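Local coordinates for protein vibralactone Cyclase (Boreostereum vibrans, PDB 6KD0) that probably catalyses the cyclization that forms the fused bicyclic beta-lactone of vibralactone, using an alpha/beta-hydrolase fold, at residues Y70-E74 and G75-H79; S142-G145 and A146-Y150; G179-L182 and S183-A187. All coordinates share one frame; numbering follows the deposited sequence.

Contact 1. Residues Y70-E74 and G75-H79; sequences YIPVE and GTNMH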
loop_
_atom_site.group_PDB
_atom_site.type_symbol
_atom_site.label_atom_id
_atom_site.label_comp_id
_atom_site.label_asym_id
_atom_site.label_seq_id
_atom_site.Cartn_x
_atom_site.Cartn_y
_atom_site.Cartn_z
ATOM N N TYR A 70 -21.521 -2.836 0.639
ATOM C CA TYR A 70 -21.494 -3.242 -0.758
ATOM C C TYR A 70 -21.836 -1.993 -1.560
ATOM O O TYR A 70 -22.975 -1.525 -1.495
ATOM C CB TYR A 70 -22.517 -4.350 -0.974
ATOM C CG TYR A 70 -22.210 -5.336 -2.049
ATOM C CD1 TYR A 70 -20.977 -5.972 -2.111
ATOM C CD2 TYR A 70 -23.187 -5.681 -2.980
ATOM C CE1 TYR A 70 -20.709 -6.898 -3.106
ATOM C CE2 TYR A 70 -22.940 -6.609 -3.967
ATOM C CZ TYR A 70 -21.698 -7.210 -4.034
ATOM O OH TYR A 70 -21.451 -8.127 -5.027
ATOM N N ILE A 71 -20.859 -1.411 -2.259
ATOM C CA ILE A 71 -21.050 -0.091 -2.875
ATOM C C ILE A 71 -21.007 -0.182 -4.399
ATOM O O ILE A 71 -20.344 -1.071 -4.940
ATOM C CB ILE A 71 -20.024 0.932 -2.350
ATOM C CG1 ILE A 71 -18.620 0.649 -2.895
ATOM C CG2 ILE A 71 -20.022 0.958 -0.823
ATOM C CD1 ILE A 71 -17.639 1.773 -2.633
ATOM N N PRO A 72 -21.696 0.690 -5.139
ATOM C CA PRO A 72 -21.667 0.571 -6.602
ATOM C C PRO A 72 -20.353 1.096 -7.161
ATOM O O PRO A 72 -19.829 2.117 -6.704
ATOM C CB PRO A 72 -22.849 1.437 -7.047
ATOM C CG PRO A 72 -22.934 2.487 -6.004
ATOM C CD PRO A 72 -22.544 1.813 -4.705
ATOM N N VAL A 73 -19.804 0.366 -8.136
ATOM C CA VAL A 73 -18.694 0.838 -8.962
ATOM C C VAL A 73 -19.079 0.555 -10.413
ATOM O O VAL A 73 -20.145 -0.019 -10.680
ATOM C CB VAL A 73 -17.362 0.163 -8.594
ATOM C CG1 VAL A 73 -16.998 0.462 -7.149
ATOM C CG2 VAL A 73 -17.449 -1.337 -8.822
ATOM N N GLU A 74 -18.210 0.930 -11.350
ATOM C CA GLU A 74 -18.554 0.867 -12.763
ATOM C C GLU A 74 -18.873 -0.573 -13.128
ATOM O O GLU A 74 -17.983 -1.423 -13.208
ATOM C CB GLU A 74 -17.434 1.425 -13.639
ATOM C CG GLU A 74 -17.932 1.820 -15.040
ATOM C CD GLU A 74 -16.822 2.267 -15.992
ATOM O OE1 GLU A 74 -15.738 2.677 -15.508
ATOM O OE2 GLU A 74 -17.037 2.214 -17.231
ATOM N N GLY A 75 -20.152 -0.858 -13.282
ATOM C CA GLY A 75 -20.558 -2.142 -13.792
ATOM C C GLY A 75 -20.667 -3.243 -12.767
ATOM O O GLY A 75 -20.902 -4.389 -13.160
ATOM N N THR A 76 -20.540 -2.947 -11.475
ATOM C CA THR A 76 -20.688 -4.008 -10.472
ATOM C C THR A 76 -20.761 -3.346 -9.098
ATOM O O THR A 76 -20.835 -2.120 -8.998
ATOM C CB THR A 76 -19.561 -5.044 -10.598
ATOM O OG1 THR A 76 -19.912 -6.237 -9.890
ATOM C CG2 THR A 76 -18.232 -4.519 -10.080
ATOM N N ASN A 77 -20.774 -4.153 -8.038
ATOM C CA ASN A 77 -20.674 -3.660 -6.668
ATOM C C ASN A 77 -19.358 -4.150 -6.082
ATOM O O ASN A 77 -18.821 -5.169 -6.512
ATOM C CB ASN A 77 -21.818 -4.161 -5.770
ATOM C CG ASN A 77 -23.154 -3.498 -6.051
ATOM O OD1 ASN A 77 -23.232 -2.311 -6.357
ATOM N ND2 ASN A 77 -24.227 -4.270 -5.895
ATOM N N MET A 78 -18.858 -3.428 -5.078
ATOM C CA MET A 78 -17.569 -3.690 -4.460
ATOM C C MET A 78 -17.778 -3.810 -2.960
ATOM O O MET A 78 -18.484 -2.989 -2.368
ATOM C CB MET A 78 -16.557 -2.561 -4.763
ATOM C CG MET A 78 -15.264 -2.701 -3.995
ATOM S SD MET A 78 -13.938 -1.561 -4.476
ATOM C CE MET A 78 -14.658 0.012 -3.984
ATOM N N HIS A 79 -17.192 -4.840 -2.357
ATOM C CA HIS A 79 -17.209 -4.982 -0.907
ATOM C C HIS A 79 -16.242 -3.999 -0.251
ATOM O O HIS A 79 -15.100 -3.836 -0.699
ATOM C CB HIS A 79 -16.848 -6.414 -0.515
ATOM C CG HIS A 79 -16.589 -6.589 0.950
ATOM N ND1 HIS A 79 -15.434 -7.160 1.438
ATOM C CD2 HIS A 79 -17.331 -6.253 2.031
ATOM C CE1 HIS A 79 -15.485 -7.184 2.760
ATOM N NE2 HIS A 79 -16.621 -6.628 3.146
#
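A chi1 of -150° turns the Tyr70 ring away from its own backbone N and lays it across Asn77. Asn77 CB then sits over one face of the ring, 3.5 Å from the Tyr70 centroid, a CH-pi contact displaced toward the rim. The amide plane is turned 66° from the ring, and Asn77 OD1 lies 3.3 Å from Pro72 CA. These residues form the outward, largely solvent-facing side of a beta hairpin whose first strand, 64-73, is the outermost at one end of the alpha/beta-hydrolase sheet. Ile71 and Met78 make a hydrogen-bonded antiparallel pair, Ile71 N to Met78 O at 2.9 Å and Met78 N to Ile71 O at 2.8 Å; Val73 and Thr76 make the next. Ile71, Val73 and Met78, all apolar, project from the other face of the hairpin onto helix 144-158, against Trp155, Ala151 and Asp148. The bend in the Met78 chain at chi3 carries its methyl CE to Ile71 CD1, 3.7 Å away, while Met78 CB meets Val73 CG1 at 3.9 Å. Nearer the turn, the methyls Val73 CG2 and Thr76 CG2 pack alongside each other at 3.5 Å. The chain reverses through a type II turn, where Gly75 takes a positive phi of 85° at which a side chain would be pressed against Glu74 O. Arg135 donates a hydrogen bond to that same carbonyl oxygen.

Contact 2. Residues S142-G145 and A146-Y150; sequences SPTG and AKDVY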
loop_
_atom_site.group_PDB
_atom_site.type_symbol
_atom_site.label_atom_id
_atom_site.label_comp_id
_atom_site.label_asym_id
_atom_site.label_seq_id
_atom_site.Cartn_x
_atom_site.Cartn_y
_atom_site.Cartn_z
ATOM N N SER A 142 -6.187 -2.986 -16.019
ATOM C CA SER A 142 -5.988 -1.597 -15.615
ATOM C C SER A 142 -6.639 -0.673 -16.645
ATOM O O SER A 142 -6.499 -0.905 -17.845
ATOM C CB SER A 142 -4.490 -1.286 -15.501
ATOM O OG SER A 142 -4.252 0.117 -15.349
ATOM N N PRO A 143 -7.315 0.406 -16.231
ATOM C CA PRO A 143 -7.382 0.955 -14.875
ATOM C C PRO A 143 -8.614 0.578 -14.062
ATOM O O PRO A 143 -9.052 1.382 -13.226
ATOM C CB PRO A 143 -7.367 2.462 -15.130
ATOM C CG PRO A 143 -8.122 2.609 -16.439
ATOM C CD PRO A 143 -7.923 1.321 -17.217
ATOM N N THR A 144 -9.133 -0.641 -14.207
ATOM C CA THR A 144 -10.334 -0.994 -13.449
ATOM C C THR A 144 -10.064 -0.989 -11.954
ATOM O O THR A 144 -10.843 -0.430 -11.176
ATOM C CB THR A 144 -10.881 -2.346 -13.891
ATOM O OG1 THR A 144 -11.231 -2.242 -15.275
ATOM C CG2 THR A 144 -12.109 -2.709 -13.052
ATOM N N GLY A 145 -8.957 -1.602 -11.534
ATOM C CA GLY A 145 -8.636 -1.619 -10.113
ATOM C C GLY A 145 -8.493 -0.225 -9.535
ATOM O O GLY A 145 -9.045 0.085 -8.470
ATOM N N ALA A 146 -7.776 0.649 -10.252
ATOM C CA ALA A 146 -7.590 2.027 -9.810
ATOM C C ALA A 146 -8.919 2.770 -9.718
ATOM O O ALA A 146 -9.161 3.518 -8.761
ATOM C CB ALA A 146 -6.621 2.744 -10.749
ATOM N N LYS A 147 -9.797 2.579 -10.707
ATOM C CA LYS A 147 -11.098 3.231 -10.661
ATOM C C LYS A 147 -11.930 2.729 -9.483
ATOM O O LYS A 147 -12.628 3.520 -8.847
ATOM C CB LYS A 147 -11.832 3.043 -11.987
ATOM C CG LYS A 147 -11.257 3.909 -13.121
ATOM C CD LYS A 147 -12.148 3.843 -14.370
ATOM C CE LYS A 147 -11.548 4.624 -15.536
ATOM N NZ LYS A 147 -11.184 6.022 -15.145
ATOM N N ASP A 148 -11.862 1.422 -9.166
ATOM C CA ASP A 148 -12.548 0.911 -7.974
ATOM C C ASP A 148 -11.994 1.545 -6.705
ATOM O O ASP A 148 -12.755 1.924 -5.809
ATOM C CB ASP A 148 -12.415 -0.609 -7.862
ATOM C CG ASP A 148 -13.247 -1.367 -8.905
ATOM O OD1 ASP A 148 -14.014 -0.748 -9.680
ATOM O OD2 ASP A 148 -13.118 -2.610 -8.937
ATOM N N VAL A 149 -10.670 1.639 -6.602
ATOM C CA VAL A 149 -10.060 2.267 -5.429
ATOM C C VAL A 149 -10.553 3.699 -5.291
ATOM O O VAL A 149 -10.881 4.171 -4.186
ATOM C CB VAL A 149 -8.526 2.192 -5.537
ATOM C CG1 VAL A 149 -7.855 3.066 -4.473
ATOM C CG2 VAL A 149 -8.053 0.718 -5.415
ATOM N N TYR A 150 -10.668 4.401 -6.416
ATOM C CA TYR A 150 -11.106 5.791 -6.370
ATOM C C TYR A 150 -12.575 5.896 -5.990
ATOM O O TYR A 150 -12.962 6.773 -5.212
ATOM C CB TYR A 150 -10.862 6.455 -7.720
ATOM C CG TYR A 150 -10.947 7.958 -7.661
ATOM C CD1 TYR A 150 -10.000 8.693 -6.956
ATOM C CD2 TYR A 150 -11.944 8.642 -8.329
ATOM C CE1 TYR A 150 -10.065 10.069 -6.915
ATOM C CE2 TYR A 150 -12.012 10.026 -8.287
ATOM C CZ TYR A 150 -11.080 10.723 -7.584
ATOM O OH TYR A 150 -11.144 12.098 -7.562
#
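Pro143 O, Thr144 O and Gly145 O accept in succession from Lys147 N, Asp148 N and Val149 N, each at 2.9 Å, so the chain settles at once into regular alpha-helical i to i+4 bonding. Pro143 holds the N-cap position and follows a cis peptide bond; a proline costs nothing in hydrogen bonding here, since a residue at the start of a helix has no preceding turn to which its nitrogen must donate. Its ring lies alongside the Lys147 chain, Pro143 CG meeting Lys147 CE at 4.1 Å. Lys147 CG, set beside its own backbone N, passes 3.4 Å from Pro143 O, and the aliphatic part of the long side chain covers that first carbonyl at the surface. This is the opening turn of helix 144-158, one of the helices that flank the central sheet of the alpha/beta-hydrolase fold. Asp148 turns its carboxylate back along the helix (chi1 -72°), bringing Asp148 CG to 3.4 Å from Thr144 O. The buried acid is paired through OD1 in a salt bridge with Arg135, which probably favours its ionised form. Val149 CG2 folds over Gly145 O at 3.3 Å, and its branched apolar side chain suits the inward side, where it reaches Tyr134. Ala146, whose CB lies 3.7 Å from Pro143 O, is small and apolar enough for close packing on helix 178-192. Thr144 OG1 bonds back to Ser141 O, tying the loop to the first helical residue.

Contact 3. Residues G179-L182 and S183-A187; sequences GGNL and SLIAA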
loop_
_atom_site.group_PDB
_atom_site.type_symbol
_atom_site.label_atom_id
_atom_site.label_comp_id
_atom_site.label_asym_id
_atom_site.label_seq_id
_atom_site.Cartn_x
_atom_site.Cartn_y
_atom_site.Cartn_z
ATOM N N GLY A 179 -1.220 -2.047 -4.069
ATOM C CA GLY A 179 -2.221 -1.162 -3.490
ATOM C C GLY A 179 -1.685 0.233 -3.246
ATOM O O GLY A 179 -2.413 1.224 -3.406
ATOM N N GLY A 180 -0.398 0.337 -2.908
ATOM C CA GLY A 180 0.237 1.642 -2.798
ATOM C C GLY A 180 0.283 2.352 -4.139
ATOM O O GLY A 180 0.045 3.554 -4.233
ATOM N N ASN A 181 0.578 1.599 -5.194
ATOM C CA ASN A 181 0.529 2.123 -6.558
ATOM C C ASN A 181 -0.857 2.685 -6.880
ATOM O O ASN A 181 -0.996 3.815 -7.386
ATOM C CB ASN A 181 0.944 0.987 -7.501
ATOM C CG ASN A 181 0.564 1.231 -8.947
ATOM O OD1 ASN A 181 -0.561 0.955 -9.353
ATOM N ND2 ASN A 181 1.510 1.718 -9.735
ATOM N N LEU A 182 -1.907 1.907 -6.588
ATOM C CA LEU A 182 -3.257 2.396 -6.861
ATOM C C LEU A 182 -3.575 3.625 -6.019
ATOM O O LEU A 182 -4.268 4.537 -6.481
ATOM C CB LEU A 182 -4.289 1.290 -6.608
ATOM C CG LEU A 182 -4.148 0.027 -7.481
ATOM C CD1 LEU A 182 -5.263 -0.970 -7.193
ATOM C CD2 LEU A 182 -4.088 0.364 -8.979
ATOM N N SER A 183 -3.055 3.685 -4.788
ATOM C CA SER A 183 -3.324 4.866 -3.974
ATOM C C SER A 183 -2.562 6.085 -4.482
ATOM O O SER A 183 -3.040 7.210 -4.322
ATOM C CB SER A 183 -3.003 4.591 -2.498
ATOM O OG SER A 183 -1.612 4.598 -2.310
ATOM N N LEU A 184 -1.379 5.887 -5.085
ATOM C CA LEU A 184 -0.651 7.007 -5.690
ATOM C C LEU A 184 -1.466 7.611 -6.820
ATOM O O LEU A 184 -1.605 8.852 -6.932
ATOM C CB LEU A 184 0.713 6.532 -6.213
ATOM C CG LEU A 184 1.762 6.090 -5.176
ATOM C CD1 LEU A 184 3.055 5.639 -5.849
ATOM C CD2 LEU A 184 2.032 7.196 -4.146
ATOM N N ILE A 185 -2.043 6.732 -7.651
ATOM C CA ILE A 185 -2.957 7.195 -8.690
ATOM C C ILE A 185 -4.120 7.967 -8.067
ATOM O O ILE A 185 -4.426 9.098 -8.472
ATOM C CB ILE A 185 -3.441 6.013 -9.551
ATOM C CG1 ILE A 185 -2.244 5.392 -10.268
ATOM C CG2 ILE A 185 -4.506 6.493 -10.532
ATOM C CD1 ILE A 185 -2.459 4.009 -10.796
ATOM N N ALA A 186 -4.756 7.378 -7.046
ATOM C CA ALA A 186 -5.937 7.995 -6.449
ATOM C C ALA A 186 -5.618 9.363 -5.867
ATOM O O ALA A 186 -6.446 10.273 -5.930
ATOM C CB ALA A 186 -6.534 7.084 -5.374
ATOM N N ALA A 187 -4.439 9.522 -5.273
ATOM C CA ALA A 187 -4.092 10.804 -4.658
ATOM C C ALA A 187 -3.935 11.908 -5.705
ATOM O O ALA A 187 -4.368 13.056 -5.482
ATOM C CB ALA A 187 -2.815 10.647 -3.833
#
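Ser183 OG donates to Gly180 O at 2.7 Å, joining Leu184 N, which reaches the same oxygen at 2.9 Å from the same face of the carbonyl plane. The hydroxyl can do this because chi1 (75°) places OG between the backbone N and the carbonyl carbon, pointing back down the helix; its C=O...donor angle is a steep 116°, against 156° for Leu184 N. Leu184 CG also lies 3.2 Å from Gly180 O, so hydrocarbon covers part of this oxygen, which already accepts two hydrogen bonds. An alanine here, lacking OG, is likely to leave Gly180 O with one donor of the two, Leu184 N, and Gln204 NE2 without its weak partner. Helix 178-192 belongs to a beta-alpha-beta unit between strands 171-176 and 203-207, and its start overlaps what appears to be the GxSxG nucleophile elbow, Gly179 being the last glycine. Asn181 and Ile185 lie alongside each other, Asn181 OD1 3.9 Å from Ile185 CD1. Further out, the buried amide is satisfied at both ends, OD1 accepting from Trp106 NE1 and ND2 donating to Pro210 O. Ser183 and Ala186, compact residues, pack against Ile173 of strand 171-176.

Helix 144-158, which holds contact 2, touches both of the others. Contact 1 packs against it through Asp148: Met78 CE lies 3.3 Å from Asp148 O, and Val73 CG2 lies 3.6 Å from Asp148 OD1, with the two centres about 11 Å apart. Contact 2 meets contact 3 through hydrocarbon, Val149 CG2 approaching Leu182 CD1 at 3.7 Å and Ala146 CB approaching Leu182 CD2 at 3.9 Å; their centres are about 9 Å apart. Contacts 1 and 3 do not touch, their nearest atoms being about 9 Å apart. Contact 3 includes Gly179 of the probable nucleophile elbow, beside a likely Ser177-His311-Asp281 triad, whereas the hairpin of contact 1 lies at the surface.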